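Local coordinates for protein homoaconitase large subunit (Methanocaldococcus jannaschii, PDB 4KP2) that forms the large subunit of a [4Fe-4S] hydro-lyase that interconverts (R)-homocitrate, cis-homoaconitate and homoisocitrate in 2-oxosuberate biosynthesis, at residues S355-V358 and F359-L363; N110-K113 and G114-I118; L331-A334 and A335-K339; Q121-A124 and E125-L129; D250-K253 and K254-L258. All blocks are in the same frame, centred on the assembly; numbering follows the deposited sequence.

Contact 1 of 5, residues S355-V358 and F359-L363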
loop_
_atom_site.group_PDB
_atom_site.type_symbol
_atom_site.label_atom_id
_atom_site.label_comp_id
_atom_site.label_asym_id
_atom_site.label_seq_id
_atom_site.Cartn_x
_atom_site.Cartn_y
_atom_site.Cartn_z
ATOM N N SER A 355 5.985 11.561 1.089
ATOM C CA SER A 355 7.276 11.358 0.441
ATOM C C SER A 355 8.051 10.174 1.005
ATOM O O SER A 355 7.642 9.556 1.987
ATOM C CB SER A 355 8.129 12.625 0.540
ATOM O OG SER A 355 9.414 12.418 -0.021
ATOM N N LYS A 356 9.173 9.866 0.362
ATOM C CA LYS A 356 10.073 8.818 0.820
ATOM C C LYS A 356 10.898 9.330 1.993
ATOM O O LYS A 356 11.126 8.615 2.968
ATOM C CB LYS A 356 10.996 8.384 -0.318
ATOM C CG LYS A 356 12.140 7.481 0.109
ATOM C CD LYS A 356 13.056 7.176 -1.064
ATOM C CE LYS A 356 14.301 6.429 -0.619
ATOM N NZ LYS A 356 15.206 6.131 -1.763
ATOM N N LYS A 357 11.342 10.578 1.884
ATOM C CA LYS A 357 12.110 11.219 2.942
ATOM C C LYS A 357 11.258 11.366 4.196
ATOM O O LYS A 357 11.718 11.094 5.304
ATOM C CB LYS A 357 12.615 12.587 2.487
ATOM C CG LYS A 357 13.438 13.316 3.532
ATOM C CD LYS A 357 13.844 14.697 3.048
ATOM C CE LYS A 357 14.713 14.613 1.805
ATOM N NZ LYS A 357 15.094 15.962 1.308
ATOM N N VAL A 358 10.014 11.796 4.007
ATOM C CA VAL A 358 9.067 11.939 5.107
ATOM C C VAL A 358 8.806 10.590 5.768
ATOM O O VAL A 358 8.723 10.491 6.992
ATOM C CB VAL A 358 7.733 12.542 4.620
ATOM C CG1 VAL A 358 6.712 12.576 5.748
ATOM C CG2 VAL A 358 7.960 13.936 4.057
ATOM N N PHE A 359 8.690 9.553 4.942
ATOM C CA PHE A 359 8.483 8.190 5.419
ATOM C C PHE A 359 9.622 7.775 6.346
ATOM O O PHE A 359 9.389 7.302 7.457
ATOM C CB PHE A 359 8.408 7.230 4.227
ATOM C CG PHE A 359 7.783 5.897 4.545
ATOM C CD1 PHE A 359 7.351 5.593 5.826
ATOM C CD2 PHE A 359 7.629 4.942 3.551
ATOM C CE1 PHE A 359 6.782 4.367 6.110
ATOM C CE2 PHE A 359 7.059 3.715 3.828
ATOM C CZ PHE A 359 6.634 3.427 5.110
ATOM N N LEU A 360 10.852 7.968 5.881
ATOM C CA LEU A 360 12.038 7.536 6.613
ATOM C C LEU A 360 12.194 8.219 7.969
ATOM O O LEU A 360 12.424 7.556 8.982
ATOM C CB LEU A 360 13.293 7.755 5.767
ATOM C CG LEU A 360 13.473 6.783 4.603
ATOM C CD1 LEU A 360 14.690 7.152 3.773
ATOM C CD2 LEU A 360 13.594 5.366 5.136
ATOM N N GLN A 361 12.071 9.542 7.988
ATOM C CA GLN A 361 12.259 10.298 9.221
ATOM C C GLN A 361 11.093 10.116 10.188
ATOM O O GLN A 361 11.193 10.469 11.363
ATOM C CB GLN A 361 12.492 11.780 8.918
ATOM C CG GLN A 361 11.378 12.443 8.133
ATOM C CD GLN A 361 11.780 13.807 7.612
ATOM O OE1 GLN A 361 12.925 14.231 7.769
ATOM N NE2 GLN A 361 10.839 14.503 6.984
ATOM N N ALA A 362 9.990 9.566 9.692
ATOM C CA ALA A 362 8.854 9.242 10.546
ATOM C C ALA A 362 8.964 7.800 11.033
ATOM O O ALA A 362 8.309 7.408 11.999
ATOM C CB ALA A 362 7.548 9.461 9.807
ATOM N N LEU A 363 9.798 7.018 10.354
ATOM C CA LEU A 363 10.083 5.651 10.768
ATOM C C LEU A 363 11.105 5.649 11.896
ATOM O O LEU A 363 10.987 4.889 12.857
ATOM C CB LEU A 363 10.614 4.835 9.590
ATOM C CG LEU A 363 9.590 4.326 8.575
ATOM C CD1 LEU A 363 10.286 3.856 7.308
ATOM C CD2 LEU A 363 8.766 3.205 9.180
#
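The carbonyl oxygen of Ser355 takes the first bond of the helix, from Phe359 N at 3.1 Å, with the donor lying well above the carbonyl plane. The residue is also the N-cap: its OG accepts from Lys357 N at 3.3 Å, while the same hydroxyl is hydrogen-bonded to Glu125 on helix 119-126. Lys356 O receives Leu360 N at 3.0 Å, and Leu360 CG settles 3.4 Å from that oxygen. The Lys356 side chain runs fully extended to a long, weak ion pair with Glu342 of the second subunit. Lys357 O is met almost straight on by Gln361 N, the N-H...O angle being 170°, and its ammonium group forms a salt bridge with Glu255. Val358 O accepts only a weak bond from Ala362 N, but its side chain meets Gln361 directly. With CG set between the backbone N and the carbonyl carbon (chi1 58°), Gln361 folds back over the preceding turn. Gln361 CG rests 3.2 Å from Lys357 O. Gln361 NE2 lies 3.6 Å from Val358 CA and also touches Val358 CG2. Replacing Gln361 with an alanine would probably leave Val358 CG2 and the carbonyl of Lys357 without this lid. The end of Phe359 leads away from the first segment, and Leu363 CD1 lies over one ring face, offset toward the rim; Val372 of the second subunit packs against Phe359 and Leu360. The whole is an N-capped helical first turn, following strand 348-351 in a parallel-sheet domain of the aconitase family; the side chain of Ser355 lies about 10 Å from that of Cys323, a predicted iron-sulfur cluster ligand.

Contact 2 of 5, residues N110-K113 and G114-I118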
loop_
_atom_site.group_PDB
_atom_site.type_symbol
_atom_site.label_atom_id
_atom_site.label_comp_id
_atom_site.label_asym_id
_atom_site.label_seq_id
_atom_site.Cartn_x
_atom_site.Cartn_y
_atom_site.Cartn_z
ATOM N N ASN A 110 16.177 13.792 -13.698
ATOM C CA ASN A 110 15.304 14.118 -12.580
ATOM C C ASN A 110 14.063 13.235 -12.555
ATOM O O ASN A 110 12.938 13.734 -12.547
ATOM C CB ASN A 110 14.890 15.589 -12.634
ATOM C CG ASN A 110 16.075 16.527 -12.649
ATOM O OD1 ASN A 110 17.130 16.225 -12.091
ATOM N ND2 ASN A 110 15.909 17.676 -13.291
ATOM N N PHE A 111 14.271 11.922 -12.541
ATOM C CA PHE A 111 13.163 10.978 -12.534
ATOM C C PHE A 111 13.016 10.301 -11.178
ATOM O O PHE A 111 14.004 9.923 -10.550
ATOM C CB PHE A 111 13.350 9.928 -13.628
ATOM C CG PHE A 111 12.370 8.794 -13.552
ATOM C CD1 PHE A 111 11.022 9.012 -13.780
ATOM C CD2 PHE A 111 12.796 7.510 -13.263
ATOM C CE1 PHE A 111 10.117 7.971 -13.714
ATOM C CE2 PHE A 111 11.895 6.464 -13.198
ATOM C CZ PHE A 111 10.554 6.694 -13.422
ATOM N N HIS A 112 11.774 10.150 -10.733
ATOM C CA HIS A 112 11.491 9.513 -9.456
ATOM C C HIS A 112 10.497 8.370 -9.609
ATOM O O HIS A 112 9.368 8.567 -10.054
ATOM C CB HIS A 112 10.975 10.540 -8.448
ATOM C CG HIS A 112 11.988 11.578 -8.079
ATOM N ND1 HIS A 112 12.865 11.419 -7.031
ATOM C CD2 HIS A 112 12.269 12.784 -8.628
ATOM C CE1 HIS A 112 13.642 12.486 -6.942
ATOM N NE2 HIS A 112 13.300 13.328 -7.900
ATOM N N LYS A 113 10.933 7.174 -9.235
ATOM C CA LYS A 113 10.112 5.977 -9.354
ATOM C C LYS A 113 9.003 5.962 -8.314
ATOM O O LYS A 113 8.856 6.903 -7.532
ATOM C CB LYS A 113 10.981 4.733 -9.193
ATOM C CG LYS A 113 12.157 4.683 -10.145
ATOM C CD LYS A 113 13.213 3.705 -9.664
ATOM C CE LYS A 113 12.646 2.307 -9.513
ATOM N NZ LYS A 113 13.669 1.357 -8.999
ATOM N N GLY A 114 8.225 4.886 -8.311
ATOM C CA GLY A 114 7.179 4.713 -7.324
ATOM C C GLY A 114 7.760 4.523 -5.938
ATOM O O GLY A 114 8.730 3.788 -5.759
ATOM N N GLY A 115 7.168 5.192 -4.956
ATOM C CA GLY A 115 7.649 5.117 -3.590
ATOM C C GLY A 115 8.434 6.352 -3.195
ATOM O O GLY A 115 8.599 6.638 -2.009
ATOM N N GLU A 116 8.919 7.082 -4.194
ATOM C CA GLU A 116 9.676 8.305 -3.955
ATOM C C GLU A 116 8.805 9.370 -3.300
ATOM O O GLU A 116 9.290 10.184 -2.513
ATOM C CB GLU A 116 10.270 8.835 -5.261
ATOM C CG GLU A 116 11.402 7.987 -5.827
ATOM C CD GLU A 116 12.716 8.205 -5.102
ATOM O OE1 GLU A 116 12.788 9.122 -4.256
ATOM O OE2 GLU A 116 13.679 7.461 -5.380
ATOM N N GLY A 117 7.517 9.359 -3.628
ATOM C CA GLY A 117 6.573 10.270 -3.011
ATOM C C GLY A 117 5.731 11.045 -4.004
ATOM O O GLY A 117 5.869 10.881 -5.217
ATOM N N ILE A 118 4.851 11.892 -3.477
ATOM C CA ILE A 118 3.976 12.717 -4.299
ATOM C C ILE A 118 4.799 13.681 -5.148
ATOM O O ILE A 118 5.816 14.205 -4.694
ATOM C CB ILE A 118 2.977 13.506 -3.427
ATOM C CG1 ILE A 118 2.235 12.557 -2.485
ATOM C CG2 ILE A 118 1.987 14.275 -4.289
ATOM C CD1 ILE A 118 1.252 13.247 -1.578
#
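Lys113 and Glu116 close a type II beta turn, with Gly114 and Gly115 at its two corners, where the edge strand 111-112 of a parallel sheet gives way to the loop before helix 119-126. The bond that closes it, Glu116 N to Lys113 O, is weak at 3.3 Å. Gly115 has phi 103°, where a side chain would collide with the carbonyl oxygen of Gly114, so only glycine fits easily at this corner. The Glu116 side chain packs back over the turn. CB points back toward the strand, Glu116 CG lies 3.3 Å from Lys113 O and 3.5 Å from Lys113 N, and the bend at chi2 (-78°) then carries the carboxylate to the edge of the His112 ring. The long arm of Lys113 leads away from the turn, and its NZ is hydrogen-bonded to the carbonyl oxygens of His344 and Val347 of the second subunit, tying the turn to that chain. His112 lies across Glu116 at about a right angle, CB against CB at 3.7 Å. Its NE2 is held by a hydrogen bond to Tyr127 OH. At the other nitrogen, Glu116 OE1 sits beside the ring edge, 3.6 Å from His112 ND1, with carboxylate and ring planes 69° apart.

Contact 3 of 5, residues L331-A334 and A335-K339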
loop_
_atom_site.group_PDB
_atom_site.type_symbol
_atom_site.label_atom_id
_atom_site.label_comp_id
_atom_site.label_asym_id
_atom_site.label_seq_id
_atom_site.Cartn_x
_atom_site.Cartn_y
_atom_site.Cartn_z
ATOM N N LEU A 331 1.736 14.018 10.189
ATOM C CA LEU A 331 1.763 12.660 10.719
ATOM C C LEU A 331 1.970 12.653 12.230
ATOM O O LEU A 331 1.258 11.962 12.959
ATOM C CB LEU A 331 2.859 11.838 10.039
ATOM C CG LEU A 331 2.704 11.595 8.537
ATOM C CD1 LEU A 331 3.882 10.795 8.004
ATOM C CD2 LEU A 331 1.395 10.884 8.246
ATOM N N ARG A 332 2.948 13.425 12.691
ATOM C CA ARG A 332 3.269 13.500 14.112
ATOM C C ARG A 332 2.099 14.043 14.929
ATOM O O ARG A 332 1.866 13.613 16.059
ATOM C CB ARG A 332 4.527 14.347 14.328
ATOM C CG ARG A 332 4.836 14.671 15.780
ATOM C CD ARG A 332 6.321 14.927 15.978
ATOM N NE ARG A 332 6.894 15.712 14.890
ATOM C CZ ARG A 332 8.186 16.004 14.780
ATOM N NH1 ARG A 332 9.044 15.576 15.697
ATOM N NH2 ARG A 332 8.623 16.723 13.756
ATOM N N GLU A 333 1.361 14.982 14.345
ATOM C CA GLU A 333 0.179 15.541 14.991
ATOM C C GLU A 333 -0.917 14.488 15.116
ATOM O O GLU A 333 -1.576 14.381 16.151
ATOM C CB GLU A 333 -0.341 16.745 14.202
ATOM C CG GLU A 333 -1.657 17.318 14.712
ATOM C CD GLU A 333 -1.506 18.094 16.008
ATOM O OE1 GLU A 333 -0.358 18.324 16.442
ATOM O OE2 GLU A 333 -2.543 18.478 16.592
ATOM N N ALA A 334 -1.104 13.711 14.055
ATOM C CA ALA A 334 -2.120 12.667 14.038
ATOM C C ALA A 334 -1.729 11.511 14.952
ATOM O O ALA A 334 -2.582 10.913 15.610
ATOM C CB ALA A 334 -2.345 12.170 12.620
ATOM N N ALA A 335 -0.437 11.200 14.985
ATOM C CA ALA A 335 0.077 10.124 15.825
ATOM C C ALA A 335 -0.062 10.480 17.299
ATOM O O ALA A 335 -0.167 9.599 18.150
ATOM C CB ALA A 335 1.525 9.831 15.483
ATOM N N LYS A 336 -0.058 11.777 17.589
ATOM C CA LYS A 336 -0.215 12.269 18.952
ATOM C C LYS A 336 -1.565 11.870 19.539
ATOM O O LYS A 336 -1.647 11.435 20.689
ATOM C CB LYS A 336 -0.054 13.789 18.981
ATOM C CG LYS A 336 -0.416 14.433 20.306
ATOM C CD LYS A 336 -0.232 15.938 20.235
ATOM C CE LYS A 336 -0.705 16.615 21.511
ATOM N NZ LYS A 336 -0.473 18.089 21.457
ATOM N N TYR A 337 -2.621 12.021 18.746
ATOM C CA TYR A 337 -3.964 11.664 19.189
ATOM C C TYR A 337 -4.260 10.186 18.951
ATOM O O TYR A 337 -5.252 9.653 19.449
ATOM C CB TYR A 337 -5.010 12.531 18.486
ATOM C CG TYR A 337 -5.033 13.967 18.957
ATOM C CD1 TYR A 337 -5.808 14.347 20.045
ATOM C CD2 TYR A 337 -4.282 14.942 18.315
ATOM C CE1 TYR A 337 -5.834 15.657 20.482
ATOM C CE2 TYR A 337 -4.302 16.257 18.746
ATOM C CZ TYR A 337 -5.080 16.607 19.829
ATOM O OH TYR A 337 -5.105 17.913 20.264
ATOM N N LEU A 338 -3.395 9.528 18.185
ATOM C CA LEU A 338 -3.564 8.114 17.880
ATOM C C LEU A 338 -2.655 7.280 18.771
ATOM O O LEU A 338 -2.645 6.052 18.695
ATOM C CB LEU A 338 -3.233 7.847 16.413
ATOM C CG LEU A 338 -4.126 6.847 15.679
ATOM C CD1 LEU A 338 -5.481 7.467 15.385
ATOM C CD2 LEU A 338 -3.457 6.382 14.401
ATOM N N LYS A 339 -1.895 7.966 19.617
ATOM C CA LYS A 339 -0.919 7.320 20.481
ATOM C C LYS A 339 -1.596 6.559 21.613
ATOM O O LYS A 339 -2.340 7.135 22.406
ATOM C CB LYS A 339 0.042 8.365 21.049
ATOM C CG LYS A 339 1.448 7.859 21.307
ATOM C CD LYS A 339 2.450 9.002 21.219
ATOM C CE LYS A 339 2.037 10.173 22.103
ATOM N NZ LYS A 339 2.924 11.354 21.911
#
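Leu331 O and Ala335 N make the shortest bond of this stretch, 2.7 Å, with the donor nearly along the C=O axis. The pair sits in helix 328-338, the crossover helix of the beta-alpha-beta unit that runs from strand 317-320 to strand 348-351. Farther along, the bonding slackens. Lys336 N is shared between Arg332 O, at 3.1 Å, and Glu333 O, both bonds weak. Ala334 O in turn receives two weak bonds, from Leu338 N at 3.0 Å and from Tyr337 N, so that one carbonyl serves two donors as the helix nears its end.

Outward from the backbone, one flank is charged. Arg332 forms a salt bridge with Glu365 through NH1, and Glu333 OE1 stands 5.0 Å from Lys336 NZ, too far for a salt bridge. Lys336 CB lies 3.3 Å from Glu333 O, and the chain beyond runs extended. The inner flank is apolar: Leu331 and Leu338 turn to strand 348-351, and Ala335 and Leu338 also meet helix 367-374. Tyr337 packs against Lys425 and Ile429 of helix 424-433, and Lys425 touches Glu333 as well. Glu333 and Tyr337, one helical turn apart, lie side by side and point the same way, because the glutamate chain bends at chi2 (74°) to run alongside the ring. Its carboxylate plane is turned 63° from that of the ring, and Glu333 OE2 reaches the ring edge, in plane, 3.6 Å from Tyr337 CE2.

Contact 4 of 5, residues Q121-A124 and E125-L129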
loop_
_atom_site.group_PDB
_atom_site.type_symbol
_atom_site.label_atom_id
_atom_site.label_comp_id
_atom_site.label_asym_id
_atom_site.label_seq_id
_atom_site.Cartn_x
_atom_site.Cartn_y
_atom_site.Cartn_z
ATOM N N GLN A 121 5.304 17.074 -3.624
ATOM C CA GLN A 121 6.135 16.984 -2.430
ATOM C C GLN A 121 7.606 16.825 -2.803
ATOM O O GLN A 121 8.477 17.453 -2.204
ATOM C CB GLN A 121 5.682 15.823 -1.544
ATOM C CG GLN A 121 6.438 15.720 -0.230
ATOM C CD GLN A 121 6.215 16.920 0.671
ATOM O OE1 GLN A 121 5.167 17.565 0.622
ATOM N NE2 GLN A 121 7.206 17.228 1.502
ATOM N N ILE A 122 7.871 15.978 -3.793
ATOM C CA ILE A 122 9.224 15.785 -4.303
ATOM C C ILE A 122 9.754 17.086 -4.893
ATOM O O ILE A 122 10.906 17.466 -4.669
ATOM C CB ILE A 122 9.265 14.687 -5.383
ATOM C CG1 ILE A 122 8.946 13.323 -4.770
ATOM C CG2 ILE A 122 10.624 14.649 -6.067
ATOM C CD1 ILE A 122 8.940 12.194 -5.773
ATOM N N LEU A 123 8.893 17.771 -5.639
ATOM C CA LEU A 123 9.254 19.022 -6.292
ATOM C C LEU A 123 9.609 20.091 -5.262
ATOM O O LEU A 123 10.478 20.931 -5.496
ATOM C CB LEU A 123 8.101 19.504 -7.173
ATOM C CG LEU A 123 8.450 20.011 -8.572
ATOM C CD1 LEU A 123 9.219 18.949 -9.337
ATOM C CD2 LEU A 123 7.187 20.399 -9.323
ATOM N N ALA A 124 8.931 20.050 -4.120
ATOM C CA ALA A 124 9.173 21.006 -3.047
ATOM C C ALA A 124 10.406 20.629 -2.237
ATOM O O ALA A 124 11.011 21.476 -1.578
ATOM C CB ALA A 124 7.956 21.101 -2.141
ATOM N N GLU A 125 10.778 19.355 -2.291
ATOM C CA GLU A 125 11.880 18.852 -1.480
ATOM C C GLU A 125 13.249 18.999 -2.131
ATOM O O GLU A 125 14.267 18.873 -1.454
ATOM C CB GLU A 125 11.654 17.383 -1.116
ATOM C CG GLU A 125 10.688 17.160 0.030
ATOM C CD GLU A 125 10.527 15.692 0.369
ATOM O OE1 GLU A 125 11.212 14.856 -0.258
ATOM O OE2 GLU A 125 9.714 15.374 1.262
ATOM N N ASN A 126 13.285 19.262 -3.436
ATOM C CA ASN A 126 14.563 19.251 -4.142
ATOM C C ASN A 126 14.608 20.012 -5.468
ATOM O O ASN A 126 15.557 19.855 -6.237
ATOM C CB ASN A 126 15.015 17.803 -4.364
ATOM C CG ASN A 126 16.524 17.661 -4.413
ATOM O OD1 ASN A 126 17.121 17.626 -5.489
ATOM N ND2 ASN A 126 17.150 17.579 -3.245
ATOM N N TYR A 127 13.605 20.840 -5.745
ATOM C CA TYR A 127 13.567 21.528 -7.036
ATOM C C TYR A 127 13.111 22.986 -6.995
ATOM O O TYR A 127 13.861 23.883 -7.380
ATOM C CB TYR A 127 12.715 20.741 -8.037
ATOM C CG TYR A 127 13.275 19.380 -8.378
ATOM C CD1 TYR A 127 14.368 19.252 -9.224
ATOM C CD2 TYR A 127 12.710 18.224 -7.857
ATOM C CE1 TYR A 127 14.885 18.011 -9.540
ATOM C CE2 TYR A 127 13.220 16.978 -8.169
ATOM C CZ TYR A 127 14.308 16.878 -9.010
ATOM O OH TYR A 127 14.821 15.641 -9.325
ATOM N N VAL A 128 11.884 23.216 -6.538
ATOM C CA VAL A 128 11.260 24.538 -6.622
ATOM C C VAL A 128 12.006 25.647 -5.880
ATOM O O VAL A 128 12.088 25.646 -4.651
ATOM C CB VAL A 128 9.803 24.507 -6.123
ATOM C CG1 VAL A 128 9.197 25.899 -6.184
ATOM C CG2 VAL A 128 8.981 23.528 -6.946
ATOM N N LEU A 129 12.536 26.598 -6.643
ATOM C CA LEU A 129 13.178 27.780 -6.079
ATOM C C LEU A 129 12.263 28.988 -6.232
ATOM O O LEU A 129 11.408 29.007 -7.115
ATOM C CB LEU A 129 14.515 28.047 -6.774
ATOM C CG LEU A 129 15.675 27.111 -6.438
ATOM C CD1 LEU A 129 16.908 27.491 -7.243
ATOM C CD2 LEU A 129 15.972 27.152 -4.951
#
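Leu123 O is gripped by two backbone donors at the end of helix 119-126. Val128 N comes in at 2.9 Å with an almost linear N-H...O angle of 174°, and Tyr127 N adds a weak bond at 3.1 Å. The straighter link spans five residues instead of four, so the chain widens here as it leaves the helix. Glu125 N is likewise divided, between Gln121 O and Ile122 O, both weakly. A firmer tie joins side chains one turn apart: Gln121 NE2 donates to Glu125 OE2 at 3.1 Å, the oxygen lying in the amide plane but met on its anti side, 29° out of the carboxylate plane, with amide and carboxylate nearly perpendicular. The bend of Gln121 at chi2 (64°) brings its amide round to this extended glutamate. The other ends are held too, Gln121 OE1 by Arg327 and Glu125 OE1 by Ser355, which leaves this buried carboxylate bonded through both oxygens. On the sheet side, Leu123 CD1 reaches Tyr127 CD2 at 3.9 Å and its CG meets Val128 CG2, each pair crossing at about a right angle, while Ile122 lies alongside Tyr127, its CG2 touching CE2. Leu123, Tyr127 and Val128 all pack on Leu49 of strand 49-53. This is a helix C-terminal turn laid on a parallel sheet, and the side chain of Gln121 is about 6 Å from that of Cys323, a predicted ligand of the iron-sulfur cluster in this aconitase-family enzyme.

Contact 5 of 5, residues D250-K253 and K254-L258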
loop_
_atom_site.group_PDB
_atom_site.type_symbol
_atom_site.label_atom_id
_atom_site.label_comp_id
_atom_site.label_asym_id
_atom_site.label_seq_id
_atom_site.Cartn_x
_atom_site.Cartn_y
_atom_site.Cartn_z
ATOM N N ASP A 250 15.042 28.782 5.146
ATOM C CA ASP A 250 15.402 27.785 6.149
ATOM C C ASP A 250 14.983 26.388 5.706
ATOM O O ASP A 250 15.659 25.403 6.003
ATOM C CB ASP A 250 14.768 28.122 7.500
ATOM C CG ASP A 250 15.337 29.386 8.113
ATOM O OD1 ASP A 250 16.511 29.707 7.836
ATOM O OD2 ASP A 250 14.610 30.059 8.875
ATOM N N TYR A 251 13.861 26.312 4.997
ATOM C CA TYR A 251 13.364 25.048 4.473
ATOM C C TYR A 251 14.266 24.536 3.358
ATOM O O TYR A 251 14.427 23.329 3.179
ATOM C CB TYR A 251 11.936 25.220 3.956
ATOM C CG TYR A 251 11.360 23.991 3.290
ATOM C CD1 TYR A 251 10.815 22.959 4.043
ATOM C CD2 TYR A 251 11.351 23.867 1.905
ATOM C CE1 TYR A 251 10.285 21.835 3.437
ATOM C CE2 TYR A 251 10.826 22.748 1.292
ATOM C CZ TYR A 251 10.293 21.736 2.061
ATOM O OH TYR A 251 9.767 20.621 1.451
ATOM N N LEU A 252 14.856 25.464 2.610
ATOM C CA LEU A 252 15.740 25.107 1.509
ATOM C C LEU A 252 17.112 24.685 2.024
ATOM O O LEU A 252 17.943 24.186 1.265
ATOM C CB LEU A 252 15.870 26.270 0.524
ATOM C CG LEU A 252 14.558 26.756 -0.097
ATOM C CD1 LEU A 252 14.810 27.893 -1.072
ATOM C CD2 LEU A 252 13.836 25.607 -0.781
ATOM N N LYS A 253 17.344 24.890 3.316
ATOM C CA LYS A 253 18.583 24.455 3.947
ATOM C C LYS A 253 18.439 23.043 4.494
ATOM O O LYS A 253 19.348 22.219 4.377
ATOM C CB LYS A 253 18.974 25.402 5.082
ATOM C CG LYS A 253 19.354 26.797 4.632
ATOM C CD LYS A 253 20.042 27.556 5.751
ATOM C CE LYS A 253 19.178 27.601 7.000
ATOM N NZ LYS A 253 19.877 28.273 8.132
ATOM N N LYS A 254 17.287 22.773 5.095
ATOM C CA LYS A 254 17.019 21.490 5.730
ATOM C C LYS A 254 16.820 20.370 4.707
ATOM O O LYS A 254 17.150 19.212 4.969
ATOM C CB LYS A 254 15.795 21.623 6.642
ATOM C CG LYS A 254 15.120 20.322 7.031
ATOM C CD LYS A 254 13.999 20.578 8.024
ATOM C CE LYS A 254 13.022 19.416 8.074
ATOM N NZ LYS A 254 12.260 19.287 6.801
ATOM N N GLU A 255 16.311 20.726 3.531
ATOM C CA GLU A 255 15.931 19.731 2.532
ATOM C C GLU A 255 16.999 19.447 1.473
ATOM O O GLU A 255 17.492 18.323 1.365
ATOM C CB GLU A 255 14.620 20.139 1.853
ATOM C CG GLU A 255 13.437 20.260 2.804
ATOM C CD GLU A 255 12.988 18.921 3.357
ATOM O OE1 GLU A 255 13.286 17.885 2.728
ATOM O OE2 GLU A 255 12.335 18.904 4.421
ATOM N N ARG A 256 17.350 20.464 0.693
ATOM C CA ARG A 256 18.208 20.278 -0.474
ATOM C C ARG A 256 19.667 20.591 -0.177
ATOM O O ARG A 256 20.367 21.157 -1.016
ATOM C CB ARG A 256 17.729 21.176 -1.613
ATOM C CG ARG A 256 16.223 21.338 -1.664
ATOM C CD ARG A 256 15.801 22.367 -2.695
ATOM N NE ARG A 256 14.348 22.478 -2.776
ATOM C CZ ARG A 256 13.710 23.335 -3.563
ATOM N NH1 ARG A 256 12.384 23.366 -3.573
ATOM N NH2 ARG A 256 14.396 24.163 -4.338
ATOM N N GLY A 257 20.131 20.217 1.010
ATOM C CA GLY A 257 21.457 20.611 1.443
ATOM C C GLY A 257 21.423 22.094 1.749
ATOM O O GLY A 257 20.348 22.690 1.780
ATOM N N LEU A 258 22.584 22.703 1.968
ATOM C CA LEU A 258 22.602 24.119 2.318
ATOM C C LEU A 258 23.943 24.812 2.140
ATOM O O LEU A 258 24.977 24.177 1.928
ATOM C CB LEU A 258 22.132 24.322 3.762
ATOM C CG LEU A 258 23.162 24.179 4.884
ATOM C CD1 LEU A 258 22.581 24.690 6.193
ATOM C CD2 LEU A 258 23.628 22.739 5.032
#
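Tyr251 and Glu255 meet twice, through backbone and side chain. Glu255 N donates to Tyr251 O at 3.2 Å, and the glutamate CG lies over one face of the tyrosine ring, a CH-pi contact 3.7 Å from the ring centroid. The bend of Glu255 at chi2 (-69°) brings its carboxylate along the same ring, 36° from its plane, with Glu255 OE2 at 3.7 Å from Tyr251 CE1. OE1 is satisfied by a salt bridge with Lys357. OE2 is paired with Lys254 NZ, although the separation there is too short to be trusted in detail. Tyr251 OH has a weak hydrogen bond to Ala124 O of helix 119-126. An alanine in place of Tyr251 would probably strip Glu255 CG of its ring platform and cost Ala124 O the weak bond from the hydroxyl.

These pairs mark the last turn of helix 246-254, where the chain enters the loop before helix 260-267. Lys254 N still bonds to Asp250 O at 3.2 Å, and beyond Glu255 the chain breaks away through Gly257, whose phi is positive (72°). A long ion pair links Lys253 NZ to Asp250, while Lys253 CB lies 3.6 Å from Leu258 CB.

Arg256 stretches straight from CG to NE beside Leu252, the two side chains pointing the same way. Leu252 CD2 sits over the centre of the guanidinium face, 3.6 Å from Arg256 CZ, and the charged end reaches past it: NH1 donates to Ala124 O in helix 119-126 and to Val128 O just after it.

From the N terminus, contact 2 comes first, turning the chain from edge strand 111-112 toward helix 119-126, whose end is contact 4; His112 and Tyr127 join the two. Contact 5 follows, ending helix 246-254 about 11 Å from contact 4, centre to centre, and tied to it by Arg256. Contact 3 then lies on the crossover helix of the second parallel sheet, and contact 1 begins the next helix, 356-363. All five are local and in series; none nests or crosses. Contact 1 is the hub: it touches the other four, through Glu116, Glu125, Glu255 and Leu331, and so joins the two parallel-sheet regions.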